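Local coordinates for inositol-1-monophosphatase (Thermotoga maritima, PDB 2P3V), which removes phosphate from fructose 1,6-bisphosphate, inositol phosphates and several other phosphate esters, using magnesium, and works as a homotetramer, at the interface of chains A and B. Coordinates in Å, arbitrary orientation; residue numbers count along the deposited sequence, not the author numbering. Chains: chain A/B, Inositol-1-monophosphatase.

Contact 1: the interface of chains A and B. Residues chain A 165-169; chain B 34-35, 152-154.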
loop_
_atom_site.group_PDB
_atom_site.type_symbol
_atom_site.label_atom_id
_atom_site.label_comp_id
_atom_site.label_asym_id
_atom_site.label_seq_id
_atom_site.Cartn_x
_atom_site.Cartn_y
_atom_site.Cartn_z
ATOM N N GLU A 165 24.147 -12.979 -18.893
ATOM C CA GLU A 165 24.531 -13.018 -17.486
ATOM C C GLU A 165 26.032 -12.779 -17.309
ATOM O O GLU A 165 26.479 -12.302 -16.265
ATOM C CB GLU A 165 24.125 -14.370 -16.880
ATOM C CG GLU A 165 23.856 -14.362 -15.372
ATOM C CD GLU A 165 22.817 -13.326 -14.949
ATOM O OE1 GLU A 165 23.150 -12.121 -14.927
ATOM O OE2 GLU A 165 21.667 -13.714 -14.644
ATOM N N LYS A 166 26.805 -13.093 -18.343
ATOM C CA LYS A 166 28.249 -12.917 -18.298
ATOM C C LYS A 166 28.676 -11.454 -18.343
ATOM O O LYS A 166 29.656 -11.069 -17.705
ATOM C CB LYS A 166 28.906 -13.650 -19.468
ATOM C CG LYS A 166 28.421 -15.070 -19.667
ATOM C CD LYS A 166 29.270 -15.804 -20.696
ATOM C CE LYS A 166 28.661 -17.159 -21.072
ATOM N NZ LYS A 166 28.459 -18.077 -19.906
ATOM N N ARG A 167 27.941 -10.633 -19.088
ATOM C CA ARG A 167 28.310 -9.229 -19.235
ATOM C C ARG A 167 27.450 -8.170 -18.549
ATOM O O ARG A 167 27.635 -6.976 -18.784
ATOM C CB ARG A 167 28.464 -8.902 -20.728
ATOM C CG ARG A 167 27.719 -9.851 -21.653
ATOM C CD ARG A 167 28.356 -9.933 -23.035
ATOM N NE ARG A 167 28.516 -8.623 -23.660
ATOM C CZ ARG A 167 28.704 -8.428 -24.965
ATOM N NH1 ARG A 167 28.760 -9.463 -25.798
ATOM N NH2 ARG A 167 28.823 -7.194 -25.444
ATOM N N THR A 168 26.531 -8.592 -17.685
ATOM C CA THR A 168 25.683 -7.642 -16.969
ATOM C C THR A 168 25.638 -7.975 -15.492
ATOM O O THR A 168 26.232 -8.960 -15.058
ATOM C CB THR A 168 24.228 -7.641 -17.507
ATOM O OG1 THR A 168 23.662 -8.953 -17.389
ATOM C CG2 THR A 168 24.201 -7.206 -18.950
ATOM N N ARG A 169 24.947 -7.144 -14.718
ATOM C CA ARG A 169 24.812 -7.392 -13.288
ATOM C C ARG A 169 23.878 -8.571 -13.054
ATOM O O ARG A 169 24.242 -9.547 -12.399
ATOM C CB ARG A 169 24.243 -6.173 -12.579
ATOM C CG ARG A 169 25.242 -5.087 -12.372
ATOM C CD ARG A 169 24.652 -3.967 -11.564
ATOM N NE ARG A 169 25.680 -3.000 -11.205
ATOM C CZ ARG A 169 25.421 -1.760 -10.815
ATOM N NH1 ARG A 169 24.162 -1.345 -10.736
ATOM N NH2 ARG A 169 26.418 -0.938 -10.510
ATOM N N PHE B 34 31.709 -7.021 -10.466
ATOM C CA PHE B 34 30.648 -6.060 -10.782
ATOM C C PHE B 34 29.250 -6.647 -10.580
ATOM O O PHE B 34 28.256 -5.916 -10.515
ATOM C CB PHE B 34 30.804 -5.482 -12.206
ATOM C CG PHE B 34 30.617 -6.482 -13.321
ATOM C CD1 PHE B 34 31.699 -6.870 -14.104
ATOM C CD2 PHE B 34 29.354 -6.987 -13.626
ATOM C CE1 PHE B 34 31.527 -7.748 -15.183
ATOM C CE2 PHE B 34 29.169 -7.863 -14.701
ATOM C CZ PHE B 34 30.257 -8.244 -15.480
ATOM N N LYS B 35 29.184 -7.968 -10.468
ATOM C CA LYS B 35 27.918 -8.643 -10.242
ATOM C C LYS B 35 27.671 -8.781 -8.740
ATOM O O LYS B 35 26.564 -9.106 -8.320
ATOM C CB LYS B 35 27.928 -10.022 -10.909
ATOM C CG LYS B 35 28.010 -9.956 -12.421
ATOM C CD LYS B 35 28.018 -11.336 -13.066
ATOM C CE LYS B 35 26.642 -11.997 -13.049
ATOM N NZ LYS B 35 25.691 -11.384 -14.021
ATOM N N SER B 152 20.329 -15.641 -10.071
ATOM C CA SER B 152 21.128 -15.348 -11.258
ATOM C C SER B 152 22.595 -15.707 -11.061
ATOM O O SER B 152 23.423 -14.867 -10.699
ATOM C CB SER B 152 20.999 -13.868 -11.638
ATOM O OG SER B 152 19.690 -13.562 -12.094
ATOM N N TYR B 153 22.902 -16.973 -11.309
ATOM C CA TYR B 153 24.255 -17.492 -11.182
ATOM C C TYR B 153 24.804 -17.722 -12.591
ATOM O O TYR B 153 24.161 -18.374 -13.416
ATOM C CB TYR B 153 24.222 -18.814 -10.411
ATOM C CG TYR B 153 23.233 -18.817 -9.261
ATOM C CD1 TYR B 153 23.422 -17.994 -8.150
ATOM C CD2 TYR B 153 22.092 -19.625 -9.297
ATOM C CE1 TYR B 153 22.498 -17.972 -7.105
ATOM C CE2 TYR B 153 21.162 -19.611 -8.258
ATOM C CZ TYR B 153 21.371 -18.782 -7.167
ATOM O OH TYR B 153 20.457 -18.749 -6.142
ATOM N N VAL B 154 25.982 -17.180 -12.874
ATOM C CA VAL B 154 26.569 -17.356 -14.193
ATOM C C VAL B 154 26.782 -18.849 -14.459
ATOM O O VAL B 154 27.159 -19.607 -13.561
ATOM C CB VAL B 154 27.908 -16.591 -14.311
ATOM C CG1 VAL B 154 28.906 -17.116 -13.294
ATOM C CG2 VAL B 154 28.442 -16.711 -15.719
#

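Contact 2: the interface of chains A and B. Residues chain A 154-155, 159; chain B 162, 165-166.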
loop_
_atom_site.group_PDB
_atom_site.type_symbol
_atom_site.label_atom_id
_atom_site.label_comp_id
_atom_site.label_asym_id
_atom_site.label_seq_id
_atom_site.Cartn_x
_atom_site.Cartn_y
_atom_site.Cartn_z
ATOM N N VAL A 154 10.812 -20.397 -24.903
ATOM C CA VAL A 154 11.531 -21.645 -25.083
ATOM C C VAL A 154 12.671 -21.468 -26.073
ATOM O O VAL A 154 12.505 -20.838 -27.119
ATOM C CB VAL A 154 10.589 -22.752 -25.589
ATOM C CG1 VAL A 154 11.342 -24.066 -25.710
ATOM C CG2 VAL A 154 9.418 -22.902 -24.641
ATOM N N ASP A 155 13.831 -22.015 -25.721
ATOM C CA ASP A 155 15.023 -21.957 -26.560
ATOM C C ASP A 155 15.668 -20.579 -26.696
ATOM O O ASP A 155 16.785 -20.461 -27.209
ATOM C CB ASP A 155 14.705 -22.513 -27.948
ATOM C CG ASP A 155 14.290 -23.964 -27.904
ATOM O OD1 ASP A 155 15.060 -24.775 -27.345
ATOM O OD2 ASP A 155 13.200 -24.291 -28.418
ATOM N N LYS A 159 19.423 -19.517 -23.455
ATOM C CA LYS A 159 20.607 -19.132 -24.212
ATOM C C LYS A 159 20.841 -17.623 -24.206
ATOM O O LYS A 159 21.960 -17.164 -24.432
ATOM C CB LYS A 159 20.473 -19.654 -25.642
ATOM C CG LYS A 159 20.232 -21.159 -25.679
ATOM C CD LYS A 159 19.640 -21.627 -27.008
ATOM C CE LYS A 159 19.264 -23.114 -26.954
ATOM N NZ LYS A 159 18.329 -23.440 -25.821
ATOM N N GLU B 162 17.101 -23.653 -19.501
ATOM C CA GLU B 162 17.199 -24.498 -20.682
ATOM C C GLU B 162 16.578 -25.877 -20.477
ATOM O O GLU B 162 15.840 -26.377 -21.326
ATOM C CB GLU B 162 18.675 -24.634 -21.045
ATOM C CG GLU B 162 18.982 -25.326 -22.347
ATOM C CD GLU B 162 20.475 -25.325 -22.620
ATOM O OE1 GLU B 162 21.054 -24.222 -22.759
ATOM O OE2 GLU B 162 21.070 -26.425 -22.681
ATOM N N GLU B 165 12.644 -25.305 -18.590
ATOM C CA GLU B 165 11.640 -24.652 -19.436
ATOM C C GLU B 165 10.646 -25.544 -20.183
ATOM O O GLU B 165 9.484 -25.171 -20.359
ATOM C CB GLU B 165 12.316 -23.712 -20.445
ATOM C CG GLU B 165 13.054 -24.403 -21.591
ATOM C CD GLU B 165 13.673 -23.414 -22.579
ATOM O OE1 GLU B 165 14.415 -23.866 -23.478
ATOM O OE2 GLU B 165 13.421 -22.191 -22.458
ATOM N N LYS B 166 11.087 -26.711 -20.627
ATOM C CA LYS B 166 10.200 -27.607 -21.358
ATOM C C LYS B 166 9.458 -28.538 -20.410
ATOM O O LYS B 166 8.529 -29.240 -20.808
ATOM C CB LYS B 166 11.017 -28.421 -22.360
ATOM C CG LYS B 166 11.907 -27.557 -23.241
ATOM C CD LYS B 166 12.525 -28.358 -24.369
ATOM C CE LYS B 166 13.255 -27.452 -25.353
ATOM N NZ LYS B 166 13.786 -28.215 -26.522
#

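Contact 1: the interface of chains A and B
The side-chain ammonium of B:Lys35, atom NZ, is gripped by four oxygens of one chain A loop that follows helix 157-164. It donates to the backbone carbonyl O of A:Glu165 (2.5 Å), meeting it in the carbonyl plane on a lone pair. The carbonyl O of A:Thr168 takes a second bond at 2.7 Å from NZ, with the donor raised above the carbonyl plane. A:Arg169 O is met at 2.8 Å by NZ from still further above its plane, at a C=O to donor angle of 111°, a more glancing approach. The fourth oxygen, the carboxylate OE1 of A:Glu165, accepts a hydrogen bond and salt bridge from NZ (2.8 Å), met on the anti side of OE1 and out of the carboxylate plane. A:Glu165 thus holds the ammonium through main chain and side chain together; its chain is bent at chi2 (55°), which folds the carboxylate back towards NZ. B:Lys35 is itself kinked at chi3 and chi4, near 75° each, and the tip turns into the cup of oxygens. Three backbone carbonyls and a carboxylate would together favour a positively charged lysine and tie this loop to chain B. Beside it, the ring of B:Phe34 points its edge at A:Thr168 O, which lies in the ring plane 3.2 Å from CE2, so this carbonyl faces both an ammonium and a ring edge. The loop belongs to the interface between subunits of a homotetramer. The A:Glu165 carboxylate also lies beside B:Ser152, its carbon CD 3.8 Å from the methylene CB.

Contact 2: the interface of chains A and B
B:Glu165 places its CG between its backbone N and carbonyl carbon (chi1 73°) and then runs fully extended, which carries its carboxylate tip first to the backbone of A:Val154 and A:Asp155. There OE1 accepts a hydrogen bond from the main-chain N of A:Asp155 (3.0 Å), with 159° at the hydrogen. The N-H comes to the syn side of OE1, tilted out of the carboxylate plane. A weak second bond reaches OE2 from the same N, so the amide leans across the carboxylate with its stronger bond to OE1. The carboxylate also packs on the main chain before that amide, its CD lying 3.7 Å from A:Val154 CA.

B:Lys166, the next residue, keeps its side chain extended beyond CG and crosses A:Asp155 and A:Val154 at about a right angle. Its ammonium NZ makes a long salt bridge to the carboxylate OD1 of A:Asp155 (3.8 Å), while its CE rests on the methyl CG1 of A:Val154 at 3.9 Å. CG1 is anti to the backbone N (chi1 -177°), the position that turns this methyl towards the lysine. A:Asp155 OD1 also pairs with A:Lys159 NZ of its own chain at 3.8 Å, and is therefore shared by two ammonium groups. That positive charge probably offsets the nearness of the A:Asp155 and B:Glu165 carboxylates, whose OD1 and OE1 are 4.0 Å apart.

This patch of the subunit interface thus mixes long salt bridges and the packing of A:Val154 against two chain B side chains with recognition of the A:Asp155 main-chain N-H by the B:Glu165 carboxylate across the interface. A:Lys159, on helix 157-164, crosses B:Glu162, on helix 156-164, at about a right angle; its NZ stands 4.0 Å from the methylene CG of B:Glu162.

Contact 1 and contact 2 lie about 19 Å apart, measured between the centres of their C-alpha atoms, on the same two-fold symmetric interface. They share residues 154, 165 and 166 with the chains exchanged, so contact 2 partly overlaps the twin of contact 1. The Glu165 side chain takes a different first torsion in each copy, its carboxylate meeting a lysine in contact 1 and a backbone amide in contact 2, so the two-fold is not exact in this side chain. Spaced patches of this kind should help fix the subunits' relative orientation within the homotetramer.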